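Local coordinates for protein terminal oxygenase component of carbazole 1,9a-dioxygenase (Nocardioides aromaticivorans, PDB 3GCF) that probably serves as the Rieske-type terminal oxygenase that adds molecular oxygen to carbazole, passing electrons from a [2Fe-2S] cluster to a mononuclear iron, at residues A[56-61]-A[71-76]; A[78-83]-A[94-99]. All blocks are in the same frame, centred on the assembly; numbering follows the deposited sequence.

Contact 1. Residues A[56-61]-A[71-76]; sequences GEKVLL and IADGCA. With FES (Fe2/s2 (inorganic) cluster), chain Q.
Leu60 and Ile71 exchange two backbone hydrogen bonds, Leu60 N to Ile71 O at 2.8 Å and Ile71 N to Leu60 O at 3.1 Å, both nearly straight at the hydrogen. They form an antiparallel hydrogen-bonded pair in the hairpin of strands 57-64 and 67-72, part of the larger sheet of the Rieske domain. This is the tightly packed end. Leu60 CB lies 4.0 Å from Ile71 CG2, while CG1 of Ile71, anti to the backbone N (chi1 -176°), carries the rest of that side chain away from Leu60 and against Tyr103. Phe49 packs against Leu60 from the next strand.

One step on, Val59 and Ala72 make the non-hydrogen-bonded pair, and then the second strand ends and turns off. Asp73, the centre of an inverse gamma turn, still gives its N-H to Lys58 O (Asp73 N to Lys58 O 2.9 Å), with the donor 44° above the carbonyl plane rather than on a lone pair. Asp73 CB lies against the first strand, 3.5 Å from Lys58 O, and also touches Leu60 CB.

The solvent side begins at Lys58. The Lys58 chain crosses that of Asp73 and bends at its last two torsions, and Lys58 NZ stops 4.2 Å from Asp73 OD2, beyond salt-bridge range. A water lies 2.6 Å from Asp73 OD2 and also within hydrogen-bonding distance of Val59 O, and Ser83 OG bonds to the same carboxylate oxygen. Beyond the turn, Cys75 SG binds the cluster iron FE1 at 2.3 Å.

The chemistry thus passes from backbone hydrogen bonding flanked by apolar side chains to a carboxylate satisfied mainly by neutral partners; the nearby ammonium would probably add only loose electrostatic stabilisation to its negative charge.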
loop_
_atom_site.group_PDB
_atom_site.type_symbol
_atom_site.label_atom_id
_atom_site.label_comp_id
_atom_site.label_asym_id
_atom_site.label_seq_id
_atom_site.Cartn_x
_atom_site.Cartn_y
_atom_site.Cartn_z
ATOM N N GLY A 56 15.980 -6.164 10.428
ATOM C CA GLY A 56 15.204 -5.040 10.925
ATOM C C GLY A 56 15.997 -3.782 11.253
ATOM O O GLY A 56 15.413 -2.726 11.482
ATOM N N GLU A 57 17.323 -3.879 11.277
ATOM C CA GLU A 57 18.155 -2.722 11.601
ATOM C C GLU A 57 18.718 -2.005 10.383
ATOM O O GLU A 57 19.277 -2.633 9.485
ATOM C CB GLU A 57 19.322 -3.139 12.503
ATOM C CG GLU A 57 18.909 -3.697 13.853
ATOM C CD GLU A 57 20.102 -3.968 14.749
ATOM O OE1 GLU A 57 20.764 -2.996 15.167
ATOM O OE2 GLU A 57 20.383 -5.150 15.033
ATOM N N LYS A 58 18.568 -0.685 10.354
ATOM C CA LYS A 58 19.102 0.108 9.255
ATOM C C LYS A 58 20.557 0.398 9.606
ATOM O O LYS A 58 20.859 0.957 10.660
ATOM C CB LYS A 58 18.308 1.408 9.090
ATOM C CG LYS A 58 16.886 1.197 8.576
ATOM C CD LYS A 58 16.115 2.506 8.474
ATOM C CE LYS A 58 16.684 3.436 7.400
ATOM N NZ LYS A 58 16.499 2.906 6.011
ATOM N N VAL A 59 21.460 -0.009 8.725
ATOM C CA VAL A 59 22.878 0.177 8.955
ATOM C C VAL A 59 23.501 0.999 7.841
ATOM O O VAL A 59 23.117 0.873 6.681
ATOM C CB VAL A 59 23.602 -1.190 9.018
ATOM C CG1 VAL A 59 25.076 -0.988 9.340
ATOM C CG2 VAL A 59 22.927 -2.090 10.054
ATOM N N LEU A 60 24.464 1.837 8.201
ATOM C CA LEU A 60 25.156 2.660 7.223
ATOM C C LEU A 60 26.597 2.175 7.127
ATOM O O LEU A 60 27.303 2.097 8.136
ATOM C CB LEU A 60 25.139 4.130 7.650
ATOM C CG LEU A 60 25.821 5.115 6.696
ATOM C CD1 LEU A 60 24.996 5.240 5.424
ATOM C CD2 LEU A 60 25.964 6.480 7.371
ATOM N N LEU A 61 27.033 1.844 5.916
ATOM C CA LEU A 61 28.399 1.385 5.716
ATOM C C LEU A 61 29.214 2.432 4.978
ATOM O O LEU A 61 28.691 3.152 4.135
ATOM C CB LEU A 61 28.422 0.093 4.890
ATOM C CG LEU A 61 27.608 -1.121 5.344
ATOM C CD1 LEU A 61 27.708 -2.203 4.279
ATOM C CD2 LEU A 61 28.118 -1.632 6.681
ATOM N N ILE A 71 27.769 1.682 11.140
ATOM C CA ILE A 71 27.145 2.447 12.209
ATOM C C ILE A 71 25.633 2.483 11.986
ATOM O O ILE A 71 25.165 2.354 10.857
ATOM C CB ILE A 71 27.720 3.895 12.257
ATOM C CG1 ILE A 71 27.139 4.654 13.450
ATOM C CG2 ILE A 71 27.407 4.638 10.956
ATOM C CD1 ILE A 71 27.977 5.861 13.864
ATOM N N ALA A 72 24.869 2.637 13.060
ATOM C CA ALA A 72 23.421 2.680 12.944
ATOM C C ALA A 72 23.016 3.841 12.035
ATOM O O ALA A 72 23.510 4.966 12.187
ATOM C CB ALA A 72 22.790 2.837 14.320
ATOM N N ASP A 73 22.128 3.559 11.087
ATOM C CA ASP A 73 21.660 4.571 10.147
ATOM C C ASP A 73 20.466 5.324 10.737
ATOM O O ASP A 73 19.362 5.316 10.187
ATOM C CB ASP A 73 21.279 3.903 8.822
ATOM C CG ASP A 73 20.975 4.904 7.730
ATOM O OD1 ASP A 73 21.399 6.073 7.844
ATOM O OD2 ASP A 73 20.325 4.515 6.739
ATOM N N GLY A 74 20.713 5.969 11.873
ATOM C CA GLY A 74 19.688 6.723 12.569
ATOM C C GLY A 74 20.357 7.654 13.561
ATOM O O GLY A 74 21.116 7.216 14.425
ATOM N N CYS A 75 20.084 8.947 13.429
ATOM C CA CYS A 75 20.666 9.948 14.309
ATOM C C CYS A 75 20.039 9.862 15.700
ATOM O O CYS A 75 18.849 9.571 15.843
ATOM C CB CYS A 75 20.435 11.341 13.712
ATOM S SG CYS A 75 21.259 12.698 14.570
ATOM N N ALA A 76 20.840 10.121 16.727
ATOM C CA ALA A 76 20.349 10.075 18.100
ATOM C C ALA A 76 19.468 11.283 18.427
ATOM O O ALA A 76 18.653 11.230 19.351
ATOM C CB ALA A 76 21.529 10.018 19.071
HETATM FE FE1 FES Q . 20.592 14.477 13.242
HETATM FE FE2 FES Q . 19.398 16.610 14.395
HETATM S S1 FES Q . 21.557 16.329 14.067
HETATM S S2 FES Q . 18.414 14.685 13.579
HETATM O O HOH W 1 20.307 1.954 6.069
#

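Contact 2. Residues A[78-83]-A[94-99]; sequences RGVPFS and VSCWYH. With FES (Fe2/s2 (inorganic) cluster), chain Q.
Val80 and Trp97 meet beside the [2Fe-2S] cluster of the Rieske fold, where 78-83 belongs to the first cluster-binding loop and 94-99 to the second. Metal bonds come first: Cys96 SG holds the iron FE1 at 2.3 Å and His99 ND1 the iron FE2 at 2.1 Å, with Cys75 and His77 completing the two pairs of protein ligands.

Apolar contacts close the loops around the cluster. Val80 CB sits 3.6 Å from Trp97 CZ2, and Val80 CG2 touches both Trp97 CZ2 and Cys96 SG. Phe82 CE1, at the ring edge, lies 3.8 Å from Cys96 CB, and Val94 CG1 is over one face of the Phe82 ring. Arg78 CD passes His99 CE1.

Among polar contacts, the Arg78 guanidinium forms a salt bridge with Glu182 of the second subunit, and His99 NE2 bonds Asp186 of that subunit, a path consistent with electron transfer toward the mononuclear iron. Tyr98 N donates to Cys96 SG, a bond likely to stabilise charge on the thiolate. Trp97 has CG between the backbone N and the carbonyl carbon (chi1 55°), which brings the indole alongside Val80, which it meets obliquely. A leucine in place of Trp97 would probably leave Pro81 O without its donor and open a gap beside Val80. Trp97 NE1 meets Pro81 O at 3.0 Å, the oxygen only 2° from the indole plane.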
loop_
_atom_site.group_PDB
_atom_site.type_symbol
_atom_site.label_atom_id
_atom_site.label_comp_id
_atom_site.label_asym_id
_atom_site.label_seq_id
_atom_site.Cartn_x
_atom_site.Cartn_y
_atom_site.Cartn_z
ATOM N N ARG A 78 17.009 13.376 16.334
ATOM C CA ARG A 78 15.609 13.206 15.966
ATOM C C ARG A 78 15.362 11.970 15.097
ATOM O O ARG A 78 14.422 11.926 14.304
ATOM C CB ARG A 78 15.084 14.469 15.276
ATOM C CG ARG A 78 15.191 15.724 16.143
ATOM C CD ARG A 78 14.430 16.893 15.520
ATOM N NE ARG A 78 13.004 16.593 15.434
ATOM C CZ ARG A 78 12.049 17.295 16.033
ATOM N NH1 ARG A 78 12.355 18.358 16.768
ATOM N NH2 ARG A 78 10.782 16.919 15.910
ATOM N N GLY A 79 16.231 10.976 15.249
ATOM C CA GLY A 79 16.086 9.713 14.546
ATOM C C GLY A 79 16.163 9.613 13.037
ATOM O O GLY A 79 15.862 8.550 12.497
ATOM N N VAL A 80 16.563 10.669 12.337
ATOM C CA VAL A 80 16.634 10.569 10.883
ATOM C C VAL A 80 17.792 9.693 10.412
ATOM O O VAL A 80 18.812 9.565 11.090
ATOM C CB VAL A 80 16.785 11.956 10.202
ATOM C CG1 VAL A 80 15.626 12.864 10.594
ATOM C CG2 VAL A 80 18.126 12.580 10.569
ATOM N N PRO A 81 17.626 9.036 9.257
ATOM C CA PRO A 81 18.708 8.192 8.738
ATOM C C PRO A 81 19.730 9.077 8.028
ATOM O O PRO A 81 19.357 10.002 7.304
ATOM C CB PRO A 81 17.988 7.246 7.777
ATOM C CG PRO A 81 16.789 8.041 7.331
ATOM C CD PRO A 81 16.342 8.720 8.603
ATOM N N PHE A 82 21.013 8.808 8.250
ATOM C CA PHE A 82 22.067 9.593 7.619
ATOM C C PHE A 82 22.026 9.363 6.113
ATOM O O PHE A 82 22.374 10.253 5.329
ATOM C CB PHE A 82 23.451 9.169 8.130
ATOM C CG PHE A 82 23.588 9.190 9.624
ATOM C CD1 PHE A 82 23.379 10.362 10.342
ATOM C CD2 PHE A 82 23.944 8.037 10.313
ATOM C CE1 PHE A 82 23.524 10.385 11.731
ATOM C CE2 PHE A 82 24.090 8.051 11.697
ATOM C CZ PHE A 82 23.879 9.228 12.407
ATOM N N SER A 83 21.609 8.157 5.720
ATOM C CA SER A 83 21.554 7.788 4.309
ATOM C C SER A 83 20.704 8.715 3.437
ATOM O O SER A 83 20.855 8.715 2.219
ATOM C CB SER A 83 21.106 6.325 4.151
ATOM O OG SER A 83 19.884 6.066 4.813
ATOM N N VAL A 94 31.019 10.624 10.813
ATOM C CA VAL A 94 29.880 10.804 9.939
ATOM C C VAL A 94 29.126 11.970 10.562
ATOM O O VAL A 94 29.044 12.073 11.790
ATOM C CB VAL A 94 28.982 9.529 9.870
ATOM C CG1 VAL A 94 28.390 9.212 11.233
ATOM C CG2 VAL A 94 27.878 9.737 8.835
ATOM N N SER A 95 28.623 12.872 9.726
ATOM C CA SER A 95 27.887 14.033 10.216
ATOM C C SER A 95 26.452 13.989 9.719
ATOM O O SER A 95 26.209 13.765 8.536
ATOM C CB SER A 95 28.552 15.333 9.742
ATOM O OG SER A 95 29.795 15.558 10.394
ATOM N N CYS A 96 25.504 14.197 10.628
ATOM C CA CYS A 96 24.095 14.184 10.260
ATOM C C CYS A 96 23.810 15.413 9.405
ATOM O O CYS A 96 24.294 16.503 9.696
ATOM C CB CYS A 96 23.218 14.204 11.513
ATOM S SG CYS A 96 21.437 14.055 11.194
ATOM N N TRP A 97 23.027 15.223 8.349
ATOM C CA TRP A 97 22.657 16.293 7.432
ATOM C C TRP A 97 21.667 17.301 8.021
ATOM O O TRP A 97 21.489 18.384 7.468
ATOM C CB TRP A 97 22.014 15.703 6.173
ATOM C CG TRP A 97 20.837 14.799 6.483
ATOM C CD1 TRP A 97 20.866 13.442 6.653
ATOM C CD2 TRP A 97 19.477 15.199 6.718
ATOM N NE1 TRP A 97 19.611 12.972 6.979
ATOM C CE2 TRP A 97 18.742 14.030 7.025
ATOM C CE3 TRP A 97 18.809 16.434 6.702
ATOM C CZ2 TRP A 97 17.369 14.058 7.315
ATOM C CZ3 TRP A 97 17.446 16.462 6.992
ATOM C CH2 TRP A 97 16.741 15.281 7.294
ATOM N N TYR A 98 21.021 16.953 9.128
ATOM C CA TYR A 98 20.007 17.834 9.703
ATOM C C TYR A 98 20.516 18.961 10.608
ATOM O O TYR A 98 20.307 20.133 10.292
ATOM C CB TYR A 98 18.953 16.987 10.428
ATOM C CG TYR A 98 17.566 17.598 10.468
ATOM C CD1 TYR A 98 17.233 18.695 9.667
ATOM C CD2 TYR A 98 16.587 17.090 11.322
ATOM C CE1 TYR A 98 15.961 19.272 9.723
ATOM C CE2 TYR A 98 15.317 17.659 11.386
ATOM C CZ TYR A 98 15.010 18.750 10.586
ATOM O OH TYR A 98 13.759 19.326 10.669
ATOM N N HIS A 99 21.165 18.626 11.724
ATOM C CA HIS A 99 21.693 19.651 12.631
ATOM C C HIS A 99 23.202 19.505 12.838
ATOM O O HIS A 99 23.771 20.102 13.754
ATOM C CB HIS A 99 21.011 19.600 14.006
ATOM C CG HIS A 99 19.516 19.641 13.953
ATOM N ND1 HIS A 99 18.748 18.509 13.789
ATOM C CD2 HIS A 99 18.648 20.675 14.048
ATOM C CE1 HIS A 99 17.469 18.846 13.786
ATOM N NE2 HIS A 99 17.382 20.155 13.941
HETATM FE FE1 FES Q . 20.592 14.477 13.242
HETATM FE FE2 FES Q . 19.398 16.610 14.395
HETATM S S1 FES Q . 21.557 16.329 14.067
HETATM S S2 FES Q . 18.414 14.685 13.579
#

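How the contacts relate
Both contacts are largely buried and belong to the Rieske domain, but contact 1 runs out to solvent at Lys58, whereas contact 2 is enclosed by the cluster and the second subunit. Contact 1 is sheet chemistry, with regular backbone bonds between neighbouring strands; contact 2 joins a loop, ending in a 3-10 turn, to a strand end and the loop after it, through metal bonds, rings and one indole N-H. Each supplies a cysteine to the same iron. The turn leaving the hairpin of contact 1 runs straight into the first cluster loop, which folds back so that Cys75 N probably bonds Val80 O at 2.7 Å, linking sheet and metal site.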